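Side-chain contacts in SusD homolog (Bacteroides thetaiotaomicron, PDB 3SGH), which probably takes part in glycan capture at the outer membrane, as a SusD-like lipoprotein built on an alpha-alpha superhelix: residues A[287-290]-A[291-295]; A[381-384]-A[385-388]. All coordinates share one frame; numbering follows the deposited sequence.

Contact 1 (A[287-290]-A[291-295])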
# COMPACT_ATOMS: atom_id res chain seq x y z
N SER A 287 -10.30 -7.45 -12.39
CA SER A 287 -10.16 -8.21 -11.17
C SER A 287 -11.58 -8.61 -10.79
O SER A 287 -12.50 -7.77 -10.88
CB SER A 287 -9.52 -7.37 -10.08
OG SER A 287 -9.35 -8.13 -8.91
N GLY A 288 -11.80 -9.87 -10.46
CA GLY A 288 -13.15 -10.30 -10.18
C GLY A 288 -13.97 -10.38 -11.48
O GLY A 288 -15.09 -9.88 -11.55
N SER A 289 -13.40 -11.02 -12.49
CA SER A 289 -14.00 -11.06 -13.83
C SER A 289 -15.30 -11.85 -13.90
O SER A 289 -15.60 -12.66 -13.01
CB SER A 289 -12.93 -11.63 -14.79
OG SER A 289 -12.33 -12.78 -14.24
N ALA A 290 -16.07 -11.62 -14.96
CA ALA A 290 -17.32 -12.33 -15.20
C ALA A 290 -17.09 -13.82 -15.29
O ALA A 290 -17.92 -14.59 -14.83
CB ALA A 290 -18.03 -11.80 -16.44
N GLU A 291 -16.00 -14.22 -15.91
CA GLU A 291 -15.59 -15.62 -15.92
C GLU A 291 -14.51 -15.92 -14.86
O GLU A 291 -13.74 -15.03 -14.44
CB GLU A 291 -15.10 -16.00 -17.33
CG GLU A 291 -13.63 -15.75 -17.66
CD GLU A 291 -13.17 -14.28 -17.60
OE1 GLU A 291 -14.04 -13.35 -17.67
OE2 GLU A 291 -11.92 -14.07 -17.56
N ILE A 292 -14.46 -17.16 -14.39
CA ILE A 292 -13.41 -17.58 -13.41
C ILE A 292 -12.04 -17.22 -14.01
O ILE A 292 -11.79 -17.53 -15.16
CB ILE A 292 -13.48 -19.11 -13.14
CG1 ILE A 292 -14.75 -19.44 -12.36
CG2 ILE A 292 -12.27 -19.59 -12.43
CD1 ILE A 292 -15.16 -20.91 -12.38
N PRO A 293 -11.16 -16.56 -13.25
CA PRO A 293 -9.88 -16.08 -13.78
C PRO A 293 -8.99 -17.29 -14.08
O PRO A 293 -8.90 -18.17 -13.25
CB PRO A 293 -9.30 -15.24 -12.63
CG PRO A 293 -10.39 -14.92 -11.77
CD PRO A 293 -11.37 -16.07 -11.89
N GLU A 294 -8.41 -17.32 -15.27
CA GLU A 294 -7.49 -18.35 -15.75
C GLU A 294 -6.17 -17.75 -16.22
O GLU A 294 -6.16 -16.85 -17.09
CB GLU A 294 -8.10 -19.14 -16.91
CG GLU A 294 -9.22 -20.06 -16.49
CD GLU A 294 -8.75 -21.22 -15.66
OE1 GLU A 294 -7.53 -21.49 -15.59
OE2 GLU A 294 -9.64 -21.87 -15.06
N PRO A 295 -5.05 -18.27 -15.71
CA PRO A 295 -3.76 -17.70 -16.10
C PRO A 295 -3.49 -17.65 -17.60
O PRO A 295 -2.98 -16.66 -18.07
CB PRO A 295 -2.74 -18.60 -15.40
CG PRO A 295 -3.44 -19.11 -14.22
CD PRO A 295 -4.88 -19.31 -14.67
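The hydroxyl of Ser289 reaches over a bend in the chain and donates a short hydrogen bond from OG to Glu291 O, two residues on, at 2.7 Å. The C=O...OG angle is 162°, so the donor meets the carbonyl oxygen nearly end-on. Ser289 OG lies between its own backbone N and carbonyl carbon, and this torsion swings the hydroxyl into the concave side of the bend. Pro293 packs against the hydroxyl from farther along the chain, its CG 3.8 Å from Ser289 OG.

Glu291 starts away from Ser289, but its side chain doubles back beneath it: chi1 of 87° and a second bend at chi2, -61°, return the carboxylate to the serine. Glu291 OE1 comes within 3.5 Å of Ser289 CB, while Glu291 OE2 lies 3.6 Å from Ser289 OG, and the hydroxyl stands more above the carboxylate plane than beside it. The carboxylate takes its hydrogen bonds elsewhere, OE2 from Tyr298 OH and OE1 from Asn385 ND2, which together fix its rotation.

This bend belongs to the long connection between helix 267-270 and strand 314-317, an excursion from the helical framework of the SusD-like fold with no regular helix or strand of its own here. Gly288 leads into it with a positive phi, a conformation that favours glycine, and Ala290 makes the turn with helical backbone angles. The methyl of Ala290 remains exposed, whereas Ser289 and Pro293 are buried, so one side of the bend faces solvent and the other faces protein. On the protein side Ser289 O accepts a hydrogen bond from Tyr65 OH, and Pro293 also rests on Tyr65.

Contact 2 (A[381-384]-A[385-388])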
# COMPACT_ATOMS: atom_id res chain seq x y z
N GLY A 381 -15.97 -13.18 -26.02
CA GLY A 381 -16.91 -13.53 -24.96
C GLY A 381 -16.56 -12.90 -23.61
O GLY A 381 -17.00 -13.40 -22.58
N HIS A 382 -15.80 -11.80 -23.61
CA HIS A 382 -15.36 -11.17 -22.35
C HIS A 382 -16.04 -9.83 -22.07
O HIS A 382 -15.60 -9.11 -21.15
CB HIS A 382 -13.84 -10.94 -22.34
CG HIS A 382 -13.04 -12.12 -21.86
ND1 HIS A 382 -11.88 -11.97 -21.13
CD2 HIS A 382 -13.20 -13.46 -22.04
CE1 HIS A 382 -11.38 -13.16 -20.85
NE2 HIS A 382 -12.18 -14.09 -21.36
N THR A 383 -17.04 -9.44 -22.88
CA THR A 383 -17.64 -8.12 -22.69
C THR A 383 -18.39 -7.93 -21.37
O THR A 383 -18.68 -6.81 -21.01
CB THR A 383 -18.55 -7.67 -23.85
OG1 THR A 383 -19.76 -8.44 -23.83
CG2 THR A 383 -17.81 -7.77 -25.18
N GLY A 384 -18.65 -9.01 -20.64
CA GLY A 384 -19.17 -8.93 -19.28
C GLY A 384 -18.16 -8.35 -18.29
O GLY A 384 -18.52 -8.01 -17.16
N ASN A 385 -16.90 -8.20 -18.74
CA ASN A 385 -15.88 -7.52 -17.98
C ASN A 385 -15.83 -6.02 -18.21
O ASN A 385 -15.14 -5.32 -17.48
CB ASN A 385 -14.49 -8.14 -18.28
CG ASN A 385 -14.40 -9.54 -17.80
OD1 ASN A 385 -14.91 -9.85 -16.72
ND2 ASN A 385 -13.72 -10.38 -18.53
N ASN A 386 -16.57 -5.53 -19.21
CA ASN A 386 -16.52 -4.12 -19.53
C ASN A 386 -17.02 -3.27 -18.35
O ASN A 386 -17.89 -3.68 -17.61
CB ASN A 386 -17.35 -3.79 -20.78
CG ASN A 386 -16.81 -4.39 -22.07
OD1 ASN A 386 -15.78 -5.08 -22.12
ND2 ASN A 386 -17.50 -4.06 -23.16
N TYR A 387 -16.46 -2.08 -18.17
CA TYR A 387 -16.78 -1.26 -17.02
C TYR A 387 -16.76 0.23 -17.34
O TYR A 387 -15.82 0.73 -17.95
CB TYR A 387 -15.88 -1.62 -15.82
CG TYR A 387 -16.39 -1.11 -14.48
CD1 TYR A 387 -17.37 -1.78 -13.75
CD2 TYR A 387 -15.88 0.07 -13.94
CE1 TYR A 387 -17.83 -1.27 -12.53
CE2 TYR A 387 -16.32 0.56 -12.73
CZ TYR A 387 -17.29 -0.10 -12.04
OH TYR A 387 -17.69 0.44 -10.86
N THR A 388 -17.82 0.92 -16.94
CA THR A 388 -17.90 2.38 -17.07
C THR A 388 -17.22 3.05 -15.88
O THR A 388 -17.59 2.83 -14.72
CB THR A 388 -19.37 2.85 -17.18
OG1 THR A 388 -20.06 2.16 -18.25
CG2 THR A 388 -19.40 4.37 -17.40
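His382 leads into a short 3-10 turn, 383-385, closed by two successive i-to-i+3 backbone hydrogen bonds, both fairly straight at the hydrogen. Asn385 N donates to His382 O at 2.9 Å. Asn386 N donates to Thr383 O at 3.1 Å.

Among the polar side chains, those of His382 and Asn385 lie side by side and point the same way, ring and amide planes almost perpendicular at 87°. Asn385 ND2 approaches the ring obliquely, 3.6 Å from His382 ND1; what unites the two nitrogens is Asp376 OD2, to which each is hydrogen-bonded. Asn385 OD1 meanwhile accepts from Ala290 N. With an alanine in place of Asn385, Ala290 N would probably be left without this acceptor and Asp376 would probably lose one of the donors gripping OD2.

Packing contacts gather round Thr383. The Asn386 side chain folds back over the turn, its CG beside the backbone N and opposite the carbonyl carbon (chi1 -67°), which brings CG to 3.2 Å from Thr383 O and ND2 to 3.8 Å from Thr383 CB. Asn386 OD1 is anchored by Asp376 N.

The turn lies in the loop between helix 360-364 and helix 403-417, where the His382 ring meets that of Tyr298 and the Tyr387 ring meets that of Phe438.

Contact 1 comes first along the chain, in the loop before strand 314-317; contact 2 follows after helices 319-331, 340-354 and 360-364, in the loop leading to helix 403-417. Their centres are nonetheless only about 11 Å apart, on the same side of the chain's centre and about 23 and 27 Å from it. The two loops touch directly: the Asn385 amide spans them with both its ends, and Glu291 OE2 packs 3.5 Å from His382 CE1. Two irregular excursions, separated in sequence by three helices, are thereby joined at the periphery of this single-chain SusD-like protein.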